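Local coordinates for MIPZ (Caulobacter crescentus, PDB 2XJ9), which positions the division plane as an ATPase that inhibits cell division and forms gradients through localized dimerization and nucleoid binding, at residues L25-L30 against I234-P239; A37-A42 against A91-A96; L151-P156 against A207-F212; L161-G166 against Q177-V182; F228-T233 against V241-V246. The protein carries 1 engineered substitution. All coordinates share one frame; numbering follows the deposited sequence.

Contact 1: L25-L30 against I234-P239; sequences LVTALL and IADLSP
Small, buried and largely apolar, this contact sets one side chain of the helix after the first strand, Thr27, against a short 3-10 turn at 234-236, in the long loop between strand 213-215 and helix 249-263. The fold is that of a P-loop ATPase, and the site lies on the flank of helix 18-30, with the Thr27 side chain about 13 Å from the bound nucleotide analogue. The methyl of Thr27 does the touching: CG2 meets Ala235 CB at 3.5 Å, methyl against methyl. Its other branch, OG1, turns toward the carboxylate of Asp236 but stays 4.0 Å from OD1, and the two side chains run obliquely past each other. The acid is held elsewhere. With CG anti to its own carbonyl carbon (chi1 -71°), Asp236 brings OD1 back to the backbone N of Thr233, while OD2 takes a hydrogen bond from Tyr31 OH and a salt bridge from Arg55 NH2. These bonds probably favour the charged form of the buried carboxylate. Around this pair, Thr27 also touches Arg55 of helix 47-62, Ala28 and Ile234 rest on helix 249-263, and Val26 packs on Val36 and Val38 of strand 36-40.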
# COMPACT_ATOMS: atom_id res chain seq x y z
N LEU A 25 10.38 -13.14 6.92
CA LEU A 25 10.98 -14.29 6.24
C LEU A 25 12.48 -14.31 6.40
O LEU A 25 13.05 -15.32 6.81
CB LEU A 25 10.65 -14.32 4.75
CG LEU A 25 9.58 -15.38 4.51
CD1 LEU A 25 8.86 -15.55 5.82
CD2 LEU A 25 8.60 -15.03 3.43
N VAL A 26 13.14 -13.22 6.04
CA VAL A 26 14.58 -13.13 6.24
C VAL A 26 14.96 -13.46 7.67
O VAL A 26 15.80 -14.31 7.94
CB VAL A 26 15.06 -11.73 5.94
CG1 VAL A 26 16.49 -11.56 6.42
CG2 VAL A 26 14.94 -11.47 4.49
N THR A 27 14.32 -12.78 8.60
CA THR A 27 14.65 -12.93 10.00
C THR A 27 14.45 -14.38 10.49
O THR A 27 15.23 -14.85 11.28
CB THR A 27 13.88 -11.93 10.87
OG1 THR A 27 14.78 -11.33 11.79
CG2 THR A 27 12.73 -12.62 11.63
N ALA A 28 13.42 -15.06 10.03
CA ALA A 28 13.20 -16.46 10.41
C ALA A 28 14.28 -17.36 9.83
O ALA A 28 14.81 -18.21 10.53
CB ALA A 28 11.84 -16.92 9.94
N LEU A 29 14.60 -17.17 8.55
CA LEU A 29 15.67 -17.92 7.88
C LEU A 29 17.01 -17.76 8.57
O LEU A 29 17.62 -18.73 9.00
CB LEU A 29 15.79 -17.50 6.42
CG LEU A 29 14.60 -18.00 5.61
CD1 LEU A 29 14.51 -17.34 4.28
CD2 LEU A 29 14.68 -19.50 5.46
N LEU A 30 17.48 -16.53 8.69
CA LEU A 30 18.64 -16.27 9.52
C LEU A 30 18.71 -17.17 10.77
O LEU A 30 19.77 -17.76 11.04
CB LEU A 30 18.67 -14.80 9.92
CG LEU A 30 19.63 -13.96 9.10
CD1 LEU A 30 19.80 -14.55 7.72
CD2 LEU A 30 19.16 -12.51 9.05
N ILE A 234 9.81 -10.35 16.04
CA ILE A 234 9.51 -11.27 17.14
C ILE A 234 10.60 -12.33 17.31
O ILE A 234 10.90 -12.77 18.42
CB ILE A 234 8.17 -12.04 16.98
CG1 ILE A 234 7.47 -11.66 15.69
CG2 ILE A 234 7.27 -11.84 18.17
CD1 ILE A 234 8.05 -12.34 14.49
N ALA A 235 11.16 -12.75 16.18
CA ALA A 235 12.17 -13.79 16.18
C ALA A 235 13.42 -13.36 16.95
O ALA A 235 14.29 -14.17 17.21
CB ALA A 235 12.52 -14.14 14.75
N ASP A 236 13.50 -12.08 17.32
CA ASP A 236 14.64 -11.56 18.05
C ASP A 236 14.39 -11.45 19.55
O ASP A 236 15.30 -11.17 20.32
CB ASP A 236 14.99 -10.17 17.55
CG ASP A 236 15.59 -10.18 16.19
OD1 ASP A 236 15.03 -9.52 15.30
OD2 ASP A 236 16.63 -10.85 16.02
N LEU A 237 13.15 -11.64 19.97
CA LEU A 237 12.78 -11.28 21.32
C LEU A 237 13.01 -12.34 22.38
O LEU A 237 12.09 -12.78 23.07
CB LEU A 237 11.36 -10.73 21.37
CG LEU A 237 11.21 -9.45 20.55
CD1 LEU A 237 9.81 -8.91 20.72
CD2 LEU A 237 12.24 -8.43 20.98
N SER A 238 14.29 -12.64 22.59
CA SER A 238 14.76 -13.34 23.77
C SER A 238 14.89 -12.40 24.98
O SER A 238 14.85 -11.18 24.84
CB SER A 238 16.12 -13.97 23.49
OG SER A 238 17.11 -12.95 23.45
N PRO A 239 15.09 -12.99 26.17
CA PRO A 239 15.36 -12.33 27.45
C PRO A 239 16.36 -11.17 27.35
O PRO A 239 16.21 -10.18 28.08
CB PRO A 239 16.00 -13.45 28.27
CG PRO A 239 15.39 -14.70 27.75
CD PRO A 239 15.07 -14.46 26.31

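Contact 2: A37-A42 against A91-A96; sequences AVIDLA and AGFEAA. Engineered in segment 37-42: Ala42 (natural residue Asp).
Phe93 and Ala96, one helical turn apart, lay helix 86-103 against strand 36-40 of the parallel sheet, a helix-on-sheet packing within the P-loop NTPase fold. Along 91-96 the first residue to reach across is Phe93. Its CG stands anti to the backbone N (chi1 -174°), which carries the ring from the flank of the helix across to the sheet. There the ring meets Ile39 of the strand and Leu41 just beyond its end: Ile39 CD1 comes to its edge, near the ring plane, 4.3 Å from CE1, and Leu41 CD2 approaches obliquely, 4.5 Å from CD1. Both partners are branch ends of aliphatic chains, so the ring's neighbours across the contact are apolar. Ile118 and Met121 of helix 117-124 also pack on the ring. Ala96 then points its CB toward the sheet, and its carbonyl O lies 4.3 Å from Ile39 CD1, the same methyl that meets the phenyl edge. Ile39 and Leu41 face the helix, while Asp40 between them points to the other side of the sheet, where OD1 accepts from Ala49 N. The strand ends there in an Asx turn: Asp40 OD2, met nearly head-on down its C-O bond, accepts from the backbone N of Ala42, an engineered residue that is Asp in the natural sequence, at 2.7 Å with an N-H...O angle of 146°.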
# COMPACT_ATOMS: atom_id res chain seq x y z
N ALA A 37 20.43 -13.27 1.62
CA ALA A 37 20.67 -11.98 0.99
C ALA A 37 19.34 -11.25 0.77
O ALA A 37 18.35 -11.83 0.34
CB ALA A 37 21.37 -12.17 -0.32
N VAL A 38 19.32 -9.96 1.09
CA VAL A 38 18.10 -9.17 0.95
C VAL A 38 18.31 -8.14 -0.11
O VAL A 38 19.23 -7.31 -0.01
CB VAL A 38 17.73 -8.44 2.27
CG1 VAL A 38 16.57 -7.52 2.04
CG2 VAL A 38 17.37 -9.42 3.36
N ILE A 39 17.45 -8.18 -1.12
CA ILE A 39 17.47 -7.20 -2.19
C ILE A 39 16.14 -6.47 -2.22
O ILE A 39 15.10 -7.11 -2.35
CB ILE A 39 17.62 -7.87 -3.55
CG1 ILE A 39 18.90 -8.71 -3.58
CG2 ILE A 39 17.60 -6.83 -4.66
CD1 ILE A 39 19.13 -9.34 -4.91
N ASP A 40 16.18 -5.14 -2.11
CA ASP A 40 14.99 -4.29 -2.08
C ASP A 40 14.89 -3.50 -3.36
O ASP A 40 15.71 -2.64 -3.61
CB ASP A 40 15.07 -3.32 -0.89
CG ASP A 40 13.77 -2.49 -0.68
OD1 ASP A 40 13.57 -2.00 0.45
OD2 ASP A 40 12.96 -2.33 -1.64
N LEU A 41 13.87 -3.80 -4.17
CA LEU A 41 13.64 -3.10 -5.42
C LEU A 41 12.63 -1.95 -5.34
O LEU A 41 12.25 -1.40 -6.38
CB LEU A 41 13.15 -4.07 -6.48
CG LEU A 41 13.93 -5.35 -6.67
CD1 LEU A 41 13.51 -5.97 -7.96
CD2 LEU A 41 15.40 -5.04 -6.66
N ALA A 42 12.17 -1.61 -4.14
CA ALA A 42 11.44 -0.36 -3.95
C ALA A 42 12.48 0.75 -3.80
O ALA A 42 12.92 1.06 -2.69
CB ALA A 42 10.53 -0.45 -2.75
N ALA A 91 20.72 -2.81 -14.80
CA ALA A 91 22.15 -3.07 -14.66
C ALA A 91 22.54 -3.25 -13.20
O ALA A 91 23.25 -4.19 -12.86
CB ALA A 91 22.96 -1.96 -15.30
N GLY A 92 22.06 -2.33 -12.35
CA GLY A 92 22.22 -2.41 -10.90
C GLY A 92 21.68 -3.69 -10.29
O GLY A 92 22.36 -4.33 -9.49
N PHE A 93 20.46 -4.07 -10.67
CA PHE A 93 19.90 -5.35 -10.25
C PHE A 93 20.89 -6.47 -10.55
O PHE A 93 21.35 -7.16 -9.64
CB PHE A 93 18.56 -5.60 -10.96
CG PHE A 93 17.82 -6.83 -10.48
CD1 PHE A 93 18.13 -7.41 -9.27
CD2 PHE A 93 16.84 -7.40 -11.27
CE1 PHE A 93 17.46 -8.54 -8.84
CE2 PHE A 93 16.17 -8.54 -10.85
CZ PHE A 93 16.47 -9.10 -9.63
N GLU A 94 21.20 -6.63 -11.84
CA GLU A 94 22.22 -7.54 -12.35
C GLU A 94 23.37 -7.76 -11.38
O GLU A 94 23.57 -8.86 -10.87
CB GLU A 94 22.79 -6.95 -13.63
CG GLU A 94 22.58 -7.79 -14.87
CD GLU A 94 21.27 -8.50 -14.84
OE1 GLU A 94 20.95 -9.08 -13.77
OE2 GLU A 94 20.56 -8.49 -15.88
N ALA A 95 24.13 -6.69 -11.17
CA ALA A 95 25.23 -6.68 -10.21
C ALA A 95 24.85 -7.27 -8.86
O ALA A 95 25.55 -8.12 -8.34
CB ALA A 95 25.72 -5.26 -10.02
N ALA A 96 23.74 -6.81 -8.30
CA ALA A 96 23.32 -7.26 -6.98
C ALA A 96 22.87 -8.73 -6.97
O ALA A 96 23.22 -9.48 -6.07
CB ALA A 96 22.24 -6.35 -6.41

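Contact 3: L151-P156 against A207-F212; sequences LELTKP and AKRVGF
The guanidinium of Arg209 is the flat group that reaches across here, and Leu153 O meets it obliquely, 3.5 Å from NH2, without a hydrogen bond being formed. A second flat group, the Phe212 ring, takes no part across the contact: Ala207 CA lies 3.8 Å above one face, offset toward the rim, and Trp181 of strand 180-186 meets it edge-to-face. The contact joins the end of helix 194-210 to the small antiparallel hairpin of strands 144-145 and 155-156, at the margin of the P-loop ATPase fold. In that hairpin Thr154 and Lys155 both face Thr145, a classic beta bulge. The Arg209 chain, bent at chi2 (95°) and chi3 (130°), runs past Leu153 in the opposite direction, which leaves NH2 3.9 Å from Leu153 CG. Leu153 also packs on Leu206, one turn back along the helix. At its end the helix turns away through Gly211, whose positive phi carries the chain on to Phe212, and Ala207 O accepts from Gly211 N and, at longer range, Val210 N. Beside the arginine lies an apolar pair, Val210 and Pro156, whose side chains slide past each other: Val210 CG2 sits 4.1 Å from both CB and CG of the proline ring.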
# COMPACT_ATOMS: atom_id res chain seq x y z
N LEU A 151 -23.04 -12.54 -11.66
CA LEU A 151 -22.83 -12.05 -10.29
C LEU A 151 -21.38 -12.17 -9.75
O LEU A 151 -21.05 -11.56 -8.72
CB LEU A 151 -23.80 -12.73 -9.30
CG LEU A 151 -25.27 -12.31 -9.22
CD1 LEU A 151 -26.02 -13.04 -8.07
CD2 LEU A 151 -25.41 -10.78 -9.10
N GLU A 152 -20.53 -12.94 -10.44
CA GLU A 152 -19.15 -13.17 -9.99
C GLU A 152 -18.07 -13.40 -11.09
O GLU A 152 -18.26 -13.01 -12.24
CB GLU A 152 -19.12 -14.27 -8.93
CG GLU A 152 -19.98 -13.98 -7.69
CD GLU A 152 -21.27 -14.82 -7.63
OE1 GLU A 152 -21.43 -15.71 -8.50
OE2 GLU A 152 -22.11 -14.58 -6.73
N LEU A 153 -16.95 -14.04 -10.71
CA LEU A 153 -15.63 -14.00 -11.42
C LEU A 153 -15.54 -14.30 -12.93
O LEU A 153 -15.94 -15.36 -13.41
CB LEU A 153 -14.57 -14.83 -10.67
CG LEU A 153 -13.29 -15.31 -11.38
CD1 LEU A 153 -12.77 -14.33 -12.42
CD2 LEU A 153 -12.20 -15.65 -10.36
N THR A 154 -14.92 -13.36 -13.64
CA THR A 154 -14.87 -13.39 -15.10
C THR A 154 -13.46 -13.61 -15.71
O THR A 154 -13.34 -14.25 -16.76
CB THR A 154 -15.54 -12.12 -15.71
OG1 THR A 154 -15.59 -12.21 -17.14
CG2 THR A 154 -14.79 -10.83 -15.27
N LYS A 155 -12.41 -13.08 -15.07
CA LYS A 155 -11.09 -13.15 -15.71
C LYS A 155 -9.91 -12.80 -14.80
O LYS A 155 -10.06 -12.10 -13.82
CB LYS A 155 -11.05 -12.22 -16.94
CG LYS A 155 -10.62 -10.80 -16.59
CD LYS A 155 -10.93 -9.81 -17.70
CE LYS A 155 -10.80 -8.39 -17.18
NZ LYS A 155 -9.45 -8.10 -16.60
N PRO A 156 -8.72 -13.30 -15.13
CA PRO A 156 -7.51 -12.93 -14.40
C PRO A 156 -7.28 -11.44 -14.58
O PRO A 156 -7.91 -10.84 -15.45
CB PRO A 156 -6.42 -13.71 -15.13
CG PRO A 156 -7.12 -14.85 -15.74
CD PRO A 156 -8.44 -14.30 -16.17
N ALA A 207 -7.70 -19.44 -7.95
CA ALA A 207 -6.56 -20.33 -7.80
C ALA A 207 -6.56 -21.38 -8.91
O ALA A 207 -5.55 -21.60 -9.58
CB ALA A 207 -6.57 -20.98 -6.42
N LYS A 208 -7.71 -22.02 -9.12
CA LYS A 208 -7.85 -23.01 -10.18
C LYS A 208 -7.55 -22.43 -11.57
O LYS A 208 -7.02 -23.11 -12.43
CB LYS A 208 -9.26 -23.62 -10.17
CG LYS A 208 -9.65 -24.36 -8.89
CD LYS A 208 -11.00 -25.08 -9.06
CE LYS A 208 -11.76 -25.25 -7.73
NZ LYS A 208 -12.45 -23.99 -7.28
N ARG A 209 -7.92 -21.18 -11.80
CA ARG A 209 -7.73 -20.57 -13.11
C ARG A 209 -6.28 -20.16 -13.34
O ARG A 209 -5.80 -20.21 -14.47
CB ARG A 209 -8.64 -19.35 -13.29
CG ARG A 209 -9.84 -19.58 -14.18
CD ARG A 209 -11.02 -19.93 -13.31
NE ARG A 209 -12.22 -19.19 -13.53
CZ ARG A 209 -13.44 -19.40 -13.04
NH1 ARG A 209 -13.76 -20.41 -12.22
NH2 ARG A 209 -14.36 -18.53 -13.40
N VAL A 210 -5.60 -19.75 -12.27
CA VAL A 210 -4.33 -19.03 -12.40
C VAL A 210 -3.13 -19.78 -11.85
O VAL A 210 -1.99 -19.44 -12.14
CB VAL A 210 -4.40 -17.62 -11.73
CG1 VAL A 210 -3.01 -17.05 -11.54
CG2 VAL A 210 -5.27 -16.69 -12.56
N GLY A 211 -3.39 -20.79 -11.04
CA GLY A 211 -2.32 -21.64 -10.55
C GLY A 211 -1.50 -21.13 -9.37
O GLY A 211 -0.26 -21.18 -9.37
N PHE A 212 -2.19 -20.65 -8.35
CA PHE A 212 -1.53 -20.47 -7.07
C PHE A 212 -2.24 -21.31 -6.01
O PHE A 212 -3.33 -21.85 -6.26
CB PHE A 212 -1.43 -19.00 -6.67
CG PHE A 212 -2.74 -18.30 -6.60
CD1 PHE A 212 -3.14 -17.44 -7.60
CD2 PHE A 212 -3.58 -18.50 -5.51
CE1 PHE A 212 -4.36 -16.79 -7.53
CE2 PHE A 212 -4.80 -17.85 -5.43
CZ PHE A 212 -5.19 -17.00 -6.44

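Contact 4: L161-G166 against Q177-V182; sequences LTVWEG and QAMDWV
Val163 sits over the indole of Trp181, packing helix 158-168 onto strand 180-186 of the central parallel sheet; helix and strand follow each other in the P-loop ATPase fold. From CB outward the valine is spent on this surface. CB lies 4.1 Å from both CH2 and CZ3, at the far rim of the six-membered ring. CG1, anti to the backbone N (chi1 -179°), stands over the ring face as a CH-pi contact, 4.0 Å from the centroid and 16° off the normal. That same methyl also meets the tip of Met179, with CE 3.6 Å away, so it is wedged between thioether and indole. The other branch, CG2, covers the neighbouring part of the same face, reaching CZ2 at 3.9 Å. The indole is fixed at its polar side by the bond from NE1 to Thr131 OG1. Tyr159 and Arg167 of helix 158-168 touch it as well. Met179 extends toward the helix and then bends at chi3 (66°), turning CE to the valine. One turn beyond Val163, Gly166 offers backbone in place of a side chain: its carbonyl O lies 4.1 Å from Met179 SD.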
# COMPACT_ATOMS: atom_id res chain seq x y z
N LEU A 161 -1.34 -11.71 -14.44
CA LEU A 161 -0.57 -11.75 -15.69
C LEU A 161 0.93 -11.52 -15.48
O LEU A 161 1.75 -12.19 -16.09
CB LEU A 161 -1.11 -10.75 -16.72
CG LEU A 161 -2.61 -10.81 -17.01
CD1 LEU A 161 -3.03 -9.67 -17.93
CD2 LEU A 161 -2.96 -12.17 -17.59
N THR A 162 1.28 -10.59 -14.60
CA THR A 162 2.68 -10.36 -14.30
C THR A 162 3.41 -11.64 -13.88
O THR A 162 4.57 -11.85 -14.24
CB THR A 162 2.86 -9.26 -13.25
OG1 THR A 162 2.58 -7.99 -13.84
CG2 THR A 162 4.28 -9.28 -12.67
N VAL A 163 2.75 -12.50 -13.11
CA VAL A 163 3.39 -13.72 -12.66
C VAL A 163 3.32 -14.80 -13.74
O VAL A 163 4.23 -15.62 -13.88
CB VAL A 163 2.71 -14.26 -11.40
CG1 VAL A 163 3.41 -15.52 -10.94
CG2 VAL A 163 2.73 -13.22 -10.32
N TRP A 164 2.23 -14.77 -14.50
CA TRP A 164 1.99 -15.72 -15.57
C TRP A 164 3.05 -15.54 -16.66
O TRP A 164 3.37 -16.49 -17.38
CB TRP A 164 0.59 -15.48 -16.14
CG TRP A 164 -0.13 -16.73 -16.52
CD1 TRP A 164 -0.88 -17.53 -15.69
CD2 TRP A 164 -0.19 -17.33 -17.82
NE1 TRP A 164 -1.39 -18.60 -16.40
CE2 TRP A 164 -0.99 -18.49 -17.71
CE3 TRP A 164 0.35 -17.00 -19.07
CZ2 TRP A 164 -1.25 -19.33 -18.80
CZ3 TRP A 164 0.09 -17.83 -20.15
CH2 TRP A 164 -0.71 -18.98 -20.01
N GLU A 165 3.57 -14.32 -16.79
CA GLU A 165 4.60 -14.03 -17.79
C GLU A 165 5.99 -14.28 -17.20
O GLU A 165 6.95 -14.55 -17.92
CB GLU A 165 4.47 -12.60 -18.32
CG GLU A 165 5.32 -12.26 -19.56
CD GLU A 165 4.63 -12.62 -20.89
OE1 GLU A 165 5.33 -12.65 -21.94
OE2 GLU A 165 3.40 -12.86 -20.88
N GLY A 166 6.10 -14.18 -15.89
CA GLY A 166 7.35 -14.47 -15.24
C GLY A 166 7.57 -15.97 -15.21
O GLY A 166 8.62 -16.43 -14.76
N GLN A 177 11.74 -27.95 -12.13
CA GLN A 177 11.25 -27.41 -10.86
C GLN A 177 10.52 -26.09 -11.13
O GLN A 177 11.11 -25.02 -11.06
CB GLN A 177 12.42 -27.18 -9.89
CG GLN A 177 12.06 -26.49 -8.57
CD GLN A 177 13.28 -25.87 -7.87
OE1 GLN A 177 13.17 -24.82 -7.21
NE2 GLN A 177 14.43 -26.52 -8.00
N ALA A 178 9.23 -26.18 -11.45
CA ALA A 178 8.43 -24.99 -11.77
C ALA A 178 8.45 -23.97 -10.64
O ALA A 178 9.09 -24.18 -9.60
CB ALA A 178 6.99 -25.39 -12.09
N MET A 179 7.75 -22.86 -10.84
CA MET A 179 7.64 -21.83 -9.81
C MET A 179 6.46 -22.12 -8.89
O MET A 179 5.34 -22.31 -9.36
CB MET A 179 7.43 -20.48 -10.46
CG MET A 179 8.30 -19.40 -9.92
SD MET A 179 8.05 -17.96 -10.95
CE MET A 179 6.35 -17.61 -10.54
N ASP A 180 6.71 -22.16 -7.58
CA ASP A 180 5.62 -22.22 -6.60
C ASP A 180 5.03 -20.80 -6.40
O ASP A 180 5.76 -19.80 -6.30
CB ASP A 180 6.15 -22.81 -5.29
CG ASP A 180 5.06 -23.40 -4.41
OD1 ASP A 180 5.39 -23.80 -3.26
OD2 ASP A 180 3.88 -23.47 -4.85
N TRP A 181 3.70 -20.69 -6.36
CA TRP A 181 3.07 -19.40 -6.14
C TRP A 181 2.07 -19.47 -4.99
O TRP A 181 1.08 -20.20 -5.08
CB TRP A 181 2.40 -18.89 -7.41
CG TRP A 181 1.87 -17.50 -7.25
CD1 TRP A 181 2.15 -16.63 -6.24
CD2 TRP A 181 0.93 -16.83 -8.11
NE1 TRP A 181 1.46 -15.44 -6.43
CE2 TRP A 181 0.70 -15.55 -7.56
CE3 TRP A 181 0.26 -17.18 -9.29
CZ2 TRP A 181 -0.15 -14.64 -8.15
CZ3 TRP A 181 -0.58 -16.27 -9.87
CH2 TRP A 181 -0.78 -15.02 -9.30
N VAL A 182 2.34 -18.73 -3.92
CA VAL A 182 1.46 -18.76 -2.74
C VAL A 182 0.81 -17.42 -2.41
O VAL A 182 1.50 -16.46 -2.14
CB VAL A 182 2.24 -19.18 -1.50
CG1 VAL A 182 1.42 -18.93 -0.27
CG2 VAL A 182 2.63 -20.63 -1.60

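Contact 5: F228-T233 against V241-V246; sequences FPFGLT and VRPVPV
Two arms of the long loop between strand 213-215 and helix 249-263 fold back on each other here, joined by apolar side chains alone. Pro243 is the shared surface. Its CG meets Leu232 CD1 at 3.5 Å, while its CB lies over one face of the Phe230 ring, 4.1 Å above the plane, offset toward the rim on the CE1 side. Leu232 CD1 has a second neighbour in Val241 CG1, 4.0 Å away, where the side chains run at a slant to one another. That valine methyl stands opposite its own backbone N (chi1 -176°), which swings it to the leucine. In this P-loop ATPase the loop lies beside helix 47-62: Trp58 packs on Leu232 and meets the Phe230 ring with the planes at about 60°, and Arg55 NH1 bonds to Gly231 O. Gly231, at positive phi, turns the chain between Phe230 and Leu232, and its N bonds to Phe228 O. The loop also belongs to the dimer interface, since Phe137 of the second subunit packs on Pro229 and Pro148 of that subunit packs on Phe230. On the other arm, Val244 meets Arg198 and Pro245 meets Arg194, both of the second subunit.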
# COMPACT_ATOMS: atom_id res chain seq x y z
N PHE A 228 9.85 -1.84 13.85
CA PHE A 228 10.53 -1.37 12.65
C PHE A 228 11.61 -0.35 12.93
O PHE A 228 12.65 -0.35 12.29
CB PHE A 228 9.54 -0.80 11.66
CG PHE A 228 10.17 -0.08 10.51
CD1 PHE A 228 10.44 -0.74 9.33
CD2 PHE A 228 10.47 1.27 10.60
CE1 PHE A 228 11.00 -0.06 8.26
CE2 PHE A 228 11.05 1.95 9.52
CZ PHE A 228 11.31 1.28 8.36
N PRO A 229 11.37 0.57 13.87
CA PRO A 229 12.42 1.58 14.07
C PRO A 229 13.75 1.00 14.58
O PRO A 229 14.79 1.64 14.43
CB PRO A 229 11.80 2.52 15.12
CG PRO A 229 10.33 2.33 14.96
CD PRO A 229 10.12 0.89 14.56
N PHE A 230 13.71 -0.19 15.17
CA PHE A 230 14.90 -0.81 15.73
C PHE A 230 15.50 -1.82 14.78
O PHE A 230 16.63 -2.27 14.95
CB PHE A 230 14.56 -1.54 17.02
CG PHE A 230 13.82 -0.70 18.01
CD1 PHE A 230 12.56 -1.08 18.43
CD2 PHE A 230 14.37 0.46 18.51
CE1 PHE A 230 11.88 -0.31 19.34
CE2 PHE A 230 13.69 1.22 19.41
CZ PHE A 230 12.44 0.84 19.83
N GLY A 231 14.72 -2.18 13.76
CA GLY A 231 15.13 -3.22 12.86
C GLY A 231 15.20 -4.52 13.61
O GLY A 231 16.20 -5.18 13.59
N LEU A 232 14.12 -4.87 14.31
CA LEU A 232 14.01 -6.15 15.00
C LEU A 232 12.66 -6.79 14.65
O LEU A 232 11.78 -6.12 14.10
CB LEU A 232 14.10 -5.94 16.51
CG LEU A 232 15.24 -5.16 17.18
CD1 LEU A 232 14.94 -4.92 18.66
CD2 LEU A 232 16.56 -5.87 17.03
N THR A 233 12.50 -8.07 14.98
CA THR A 233 11.22 -8.76 14.81
C THR A 233 10.95 -9.66 16.02
O THR A 233 11.77 -9.72 16.93
CB THR A 233 11.21 -9.61 13.52
OG1 THR A 233 11.91 -10.83 13.75
CG2 THR A 233 11.89 -8.87 12.39
N VAL A 241 17.20 -9.37 24.45
CA VAL A 241 16.62 -8.36 23.58
C VAL A 241 15.19 -8.05 24.00
O VAL A 241 14.29 -8.88 23.83
CB VAL A 241 16.60 -8.85 22.12
CG1 VAL A 241 16.08 -7.77 21.20
CG2 VAL A 241 17.99 -9.32 21.69
N ARG A 242 14.98 -6.87 24.56
CA ARG A 242 13.65 -6.48 25.01
C ARG A 242 13.48 -4.97 25.07
O ARG A 242 13.55 -4.37 26.15
CB ARG A 242 13.32 -7.11 26.36
CG ARG A 242 14.31 -6.76 27.46
CD ARG A 242 13.82 -7.29 28.78
NE ARG A 242 12.38 -7.53 28.74
CZ ARG A 242 11.46 -6.57 28.71
NH1 ARG A 242 10.17 -6.89 28.67
NH2 ARG A 242 11.82 -5.29 28.73
N PRO A 243 13.26 -4.34 23.91
CA PRO A 243 13.01 -2.90 23.83
C PRO A 243 11.53 -2.63 24.06
O PRO A 243 11.11 -1.47 24.16
CB PRO A 243 13.39 -2.57 22.38
CG PRO A 243 13.47 -3.93 21.64
CD PRO A 243 13.05 -4.99 22.61
N VAL A 244 10.77 -3.71 24.16
CA VAL A 244 9.32 -3.62 24.24
C VAL A 244 8.68 -4.69 25.14
O VAL A 244 8.94 -5.88 25.00
CB VAL A 244 8.71 -3.68 22.85
CG1 VAL A 244 7.43 -4.52 22.85
CG2 VAL A 244 8.48 -2.26 22.32
N PRO A 245 7.81 -4.26 26.08
CA PRO A 245 7.21 -5.18 27.05
C PRO A 245 6.50 -6.33 26.34
O PRO A 245 5.90 -6.08 25.29
CB PRO A 245 6.19 -4.30 27.77
CG PRO A 245 6.70 -2.89 27.58
CD PRO A 245 7.30 -2.89 26.22
N VAL A 246 6.57 -7.54 26.89
CA VAL A 246 5.93 -8.70 26.26
C VAL A 246 4.42 -8.67 26.36
O VAL A 246 3.84 -8.12 27.30
CB VAL A 246 6.41 -10.05 26.84
CG1 VAL A 246 5.44 -11.16 26.46
CG2 VAL A 246 7.81 -10.36 26.34

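Overall arrangement
Starting from the N terminus, helix 18-30 opens contact 1, which closes only some 200 residues later in the loop before helix 249-263. Contacts 2, 3 and 4 all fall within that span. Contact 2 comes first, bringing helix 86-103 back onto strand 36-40, and it touches contact 1 where Val26 meets Val38. Further along, contact 3 spans residues 151-212 and encloses contact 4; the two touch where Val210 and Phe212 meet Trp181, on the far side of the chain's centre from contact 1. Contact 5 crosses contact 1, its segments alternating with those of 25-30 and 234-239, and draws the late loop together next to helix 18-30, the centres of the two contacts about 11 Å apart.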